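Local coordinates for protein aerobactin synthase IucA (Klebsiella pneumoniae subsp. pneumoniae, PDB 5JM8) that binds ATP and magnesium as an NIS synthetase, probably activating citrate by adenylation for condensation with an acylated lysine derivative in the assembly of the siderophore aerobactin, at residues Q326-A331 with L348-L353. Sequence-based numbering, arbitrary orientation.
Sequences QEDGWA and LRENLL. With ATP (adenosine-5'-triphosphate), chain I.
Arg349, which contacts the γ-phosphate in the ATP pocket of this NIS synthetase, stands on strand 345-350, paired antiparallel with 329-334 where the latter begins and the loop before it continues alongside. Leu348 N gives a short, nearly straight bond to Gly329 O (2.7 Å, 175°). Two residues along, Glu350 N reaches Gln326 O at 3.1 Å, so the loop leading into the first strand is tied down as well; between these bonds Glu327 CA rests on Leu348 O in a CA-H...O contact. Arg349 leaves its strand with CG anti to the backbone N (chi1 172°), runs alongside Glu327 and bends at chi3. Glu327, extended beyond CG, forms a salt bridge in the guanidinium plane, OE2 to Arg349 NH2 at 3.0 Å, with a nearly straight N-H...O, although that nitrogen approaches from above the carboxylate plane. The same OE2 also accepts a hydrogen bond from Cys448 N, so the second-shell acid is itself anchored and probably steadies the arginine. Asp328 OD2 lies 3.5 Å from Glu350 OE2, the side chains crossing at about a right angle, a like-charge approach probably eased by Arg201, which pairs with Asp328 OD1. The guanidinium donates hydrogen bonds from both terminal nitrogens to two γ-phosphate oxygens: Arg349 NH1 to ATP O1G at 3.3 Å, and Arg349 NH2 to ATP O3G at 2.9 Å.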
loop_
_atom_site.group_PDB
_atom_site.type_symbol
_atom_site.label_atom_id
_atom_site.label_comp_id
_atom_site.label_asym_id
_atom_site.label_seq_id
_atom_site.Cartn_x
_atom_site.Cartn_y
_atom_site.Cartn_z
ATOM N N GLN A 326 -2.292 23.461 13.841
ATOM C CA GLN A 326 -2.334 24.910 13.700
ATOM C C GLN A 326 -3.195 25.347 12.528
ATOM O O GLN A 326 -3.048 24.849 11.410
ATOM C CB GLN A 326 -0.922 25.471 13.526
ATOM C CG GLN A 326 -0.000 25.234 14.710
ATOM C CD GLN A 326 -0.466 25.940 15.969
ATOM O OE1 GLN A 326 -1.278 26.862 15.915
ATOM N NE2 GLN A 326 0.046 25.503 17.112
ATOM N N GLU A 327 -4.093 26.288 12.802
ATOM C CA GLU A 327 -4.895 26.920 11.767
ATOM C C GLU A 327 -4.215 28.222 11.347
ATOM O O GLU A 327 -4.664 29.314 11.699
ATOM C CB GLU A 327 -6.315 27.172 12.275
ATOM C CG GLU A 327 -7.018 25.906 12.742
ATOM C CD GLU A 327 -8.306 26.187 13.492
ATOM O OE1 GLU A 327 -8.822 27.321 13.393
ATOM O OE2 GLU A 327 -8.795 25.273 14.193
ATOM N N ASP A 328 -3.129 28.088 10.588
ATOM C CA ASP A 328 -2.237 29.206 10.296
ATOM C C ASP A 328 -2.569 29.899 8.977
ATOM O O ASP A 328 -1.708 30.530 8.365
ATOM C CB ASP A 328 -0.780 28.723 10.270
ATOM C CG ASP A 328 -0.554 27.583 9.291
ATOM O OD1 ASP A 328 -1.427 27.343 8.431
ATOM O OD2 ASP A 328 0.506 26.927 9.376
ATOM N N GLY A 329 -3.818 29.774 8.538
ATOM C CA GLY A 329 -4.252 30.411 7.310
ATOM C C GLY A 329 -5.759 30.458 7.184
ATOM O O GLY A 329 -6.459 29.555 7.642
ATOM N N TRP A 330 -6.260 31.520 6.567
ATOM C CA TRP A 330 -7.690 31.667 6.331
ATOM C C TRP A 330 -7.938 32.605 5.166
ATOM O O TRP A 330 -7.077 33.405 4.803
ATOM C CB TRP A 330 -8.402 32.192 7.578
ATOM C CG TRP A 330 -8.009 33.589 7.965
ATOM C CD1 TRP A 330 -7.039 33.951 8.852
ATOM C CD2 TRP A 330 -8.583 34.811 7.479
ATOM N NE1 TRP A 330 -6.970 35.320 8.949
ATOM C CE2 TRP A 330 -7.907 35.871 8.116
ATOM C CE3 TRP A 330 -9.601 35.111 6.569
ATOM C CZ2 TRP A 330 -8.216 37.208 7.871
ATOM C CZ3 TRP A 330 -9.905 36.439 6.327
ATOM C CH2 TRP A 330 -9.216 37.470 6.976
ATOM N N ALA A 331 -9.124 32.504 4.585
ATOM C CA ALA A 331 -9.484 33.357 3.470
ATOM C C ALA A 331 -10.993 33.522 3.397
ATOM O O ALA A 331 -11.744 32.784 4.035
ATOM C CB ALA A 331 -8.943 32.782 2.173
ATOM N N LEU A 348 -7.638 27.165 7.100
ATOM C CA LEU A 348 -6.841 26.011 6.708
ATOM C C LEU A 348 -6.119 25.421 7.909
ATOM O O LEU A 348 -5.378 26.115 8.605
ATOM C CB LEU A 348 -5.836 26.399 5.627
ATOM C CG LEU A 348 -6.438 26.817 4.283
ATOM C CD1 LEU A 348 -5.347 27.336 3.369
ATOM C CD2 LEU A 348 -7.187 25.665 3.624
ATOM N N ARG A 349 -6.340 24.130 8.131
ATOM C CA ARG A 349 -5.811 23.426 9.291
ATOM C C ARG A 349 -4.734 22.431 8.864
ATOM O O ARG A 349 -4.905 21.704 7.885
ATOM C CB ARG A 349 -6.953 22.718 10.028
ATOM C CG ARG A 349 -6.533 21.781 11.144
ATOM C CD ARG A 349 -7.752 21.147 11.790
ATOM N NE ARG A 349 -8.590 22.143 12.452
ATOM C CZ ARG A 349 -9.897 22.016 12.657
ATOM N NH1 ARG A 349 -10.544 20.932 12.245
ATOM N NH2 ARG A 349 -10.564 22.983 13.270
ATOM N N GLU A 350 -3.623 22.410 9.596
ATOM C CA GLU A 350 -2.524 21.492 9.305
ATOM C C GLU A 350 -2.973 20.041 9.361
ATOM O O GLU A 350 -3.529 19.599 10.365
ATOM C CB GLU A 350 -1.373 21.696 10.288
ATOM C CG GLU A 350 -0.552 22.943 10.045
ATOM C CD GLU A 350 0.609 23.070 11.015
ATOM O OE1 GLU A 350 0.582 22.396 12.067
ATOM O OE2 GLU A 350 1.550 23.837 10.720
ATOM N N ASN A 351 -2.730 19.305 8.281
ATOM C CA ASN A 351 -3.006 17.876 8.262
ATOM C C ASN A 351 -1.766 17.089 8.659
ATOM O O ASN A 351 -1.013 16.615 7.809
ATOM C CB ASN A 351 -3.491 17.430 6.886
ATOM C CG ASN A 351 -3.879 15.965 6.860
ATOM O OD1 ASN A 351 -4.151 15.367 7.901
ATOM N ND2 ASN A 351 -3.903 15.377 5.670
ATOM N N LEU A 352 -1.568 16.943 9.963
ATOM C CA LEU A 352 -0.386 16.272 10.491
ATOM C C LEU A 352 -0.453 14.754 10.295
ATOM O O LEU A 352 0.432 14.024 10.745
ATOM C CB LEU A 352 -0.220 16.610 11.975
ATOM C CG LEU A 352 -0.169 18.108 12.306
ATOM C CD1 LEU A 352 -0.220 18.342 13.806
ATOM C CD2 LEU A 352 1.074 18.749 11.721
ATOM N N LEU A 353 -1.502 14.291 9.619
ATOM C CA LEU A 353 -1.671 12.876 9.300
ATOM C C LEU A 353 -1.464 12.594 7.814
ATOM O O LEU A 353 -1.704 11.476 7.351
ATOM C CB LEU A 353 -3.065 12.407 9.717
ATOM C CG LEU A 353 -3.368 12.481 11.212
ATOM C CD1 LEU A 353 -4.833 12.200 11.453
ATOM C CD2 LEU A 353 -2.500 11.502 11.978
HETATM P PG ATP I . -13.740 21.583 14.438
HETATM O O1G ATP I . -13.746 21.109 13.007
HETATM O O2G ATP I . -13.171 20.574 15.406
HETATM O O3G ATP I . -13.175 22.971 14.622
HETATM P PB ATP I . -16.081 22.833 15.627
HETATM O O1B ATP I . -17.477 22.917 15.062
HETATM O O2B ATP I . -15.225 24.078 15.686
HETATM O O3B ATP I . -15.305 21.639 14.854
HETATM P PA ATP I . -17.155 22.673 18.278
HETATM O O1A ATP I . -17.505 24.120 18.040
HETATM O O2A ATP I . -16.526 22.260 19.585
HETATM O O3A ATP I . -16.167 22.185 17.102
HETATM O "O5'" ATP I . -18.447 21.744 18.058
HETATM C "C5'" ATP I . -18.289 20.338 18.218
HETATM C "C4'" ATP I . -19.234 19.555 17.318
HETATM O "O4'" ATP I . -19.052 18.164 17.588
HETATM C "C3'" ATP I . -20.701 19.879 17.557
HETATM O "O3'" ATP I . -21.342 20.157 16.305
HETATM C "C2'" ATP I . -21.292 18.646 18.215
HETATM O "O2'" ATP I . -22.571 18.316 17.677
HETATM C "C1'" ATP I . -20.293 17.539 17.923
HETATM N N9 ATP I . -20.094 16.654 19.092
HETATM C C8 ATP I . -20.332 15.332 19.085
HETATM N N7 ATP I . -20.059 14.787 20.297
HETATM C C5 ATP I . -19.635 15.780 21.098
HETATM C C6 ATP I . -19.183 15.887 22.500
HETATM N N6 ATP I . -19.144 14.777 23.275
HETATM N N1 ATP I . -18.825 17.109 22.956
HETATM C C2 ATP I . -18.869 18.205 22.174
HETATM N N3 ATP I . -19.270 18.173 20.890
HETATM C C4 ATP I . -19.660 17.013 20.302
#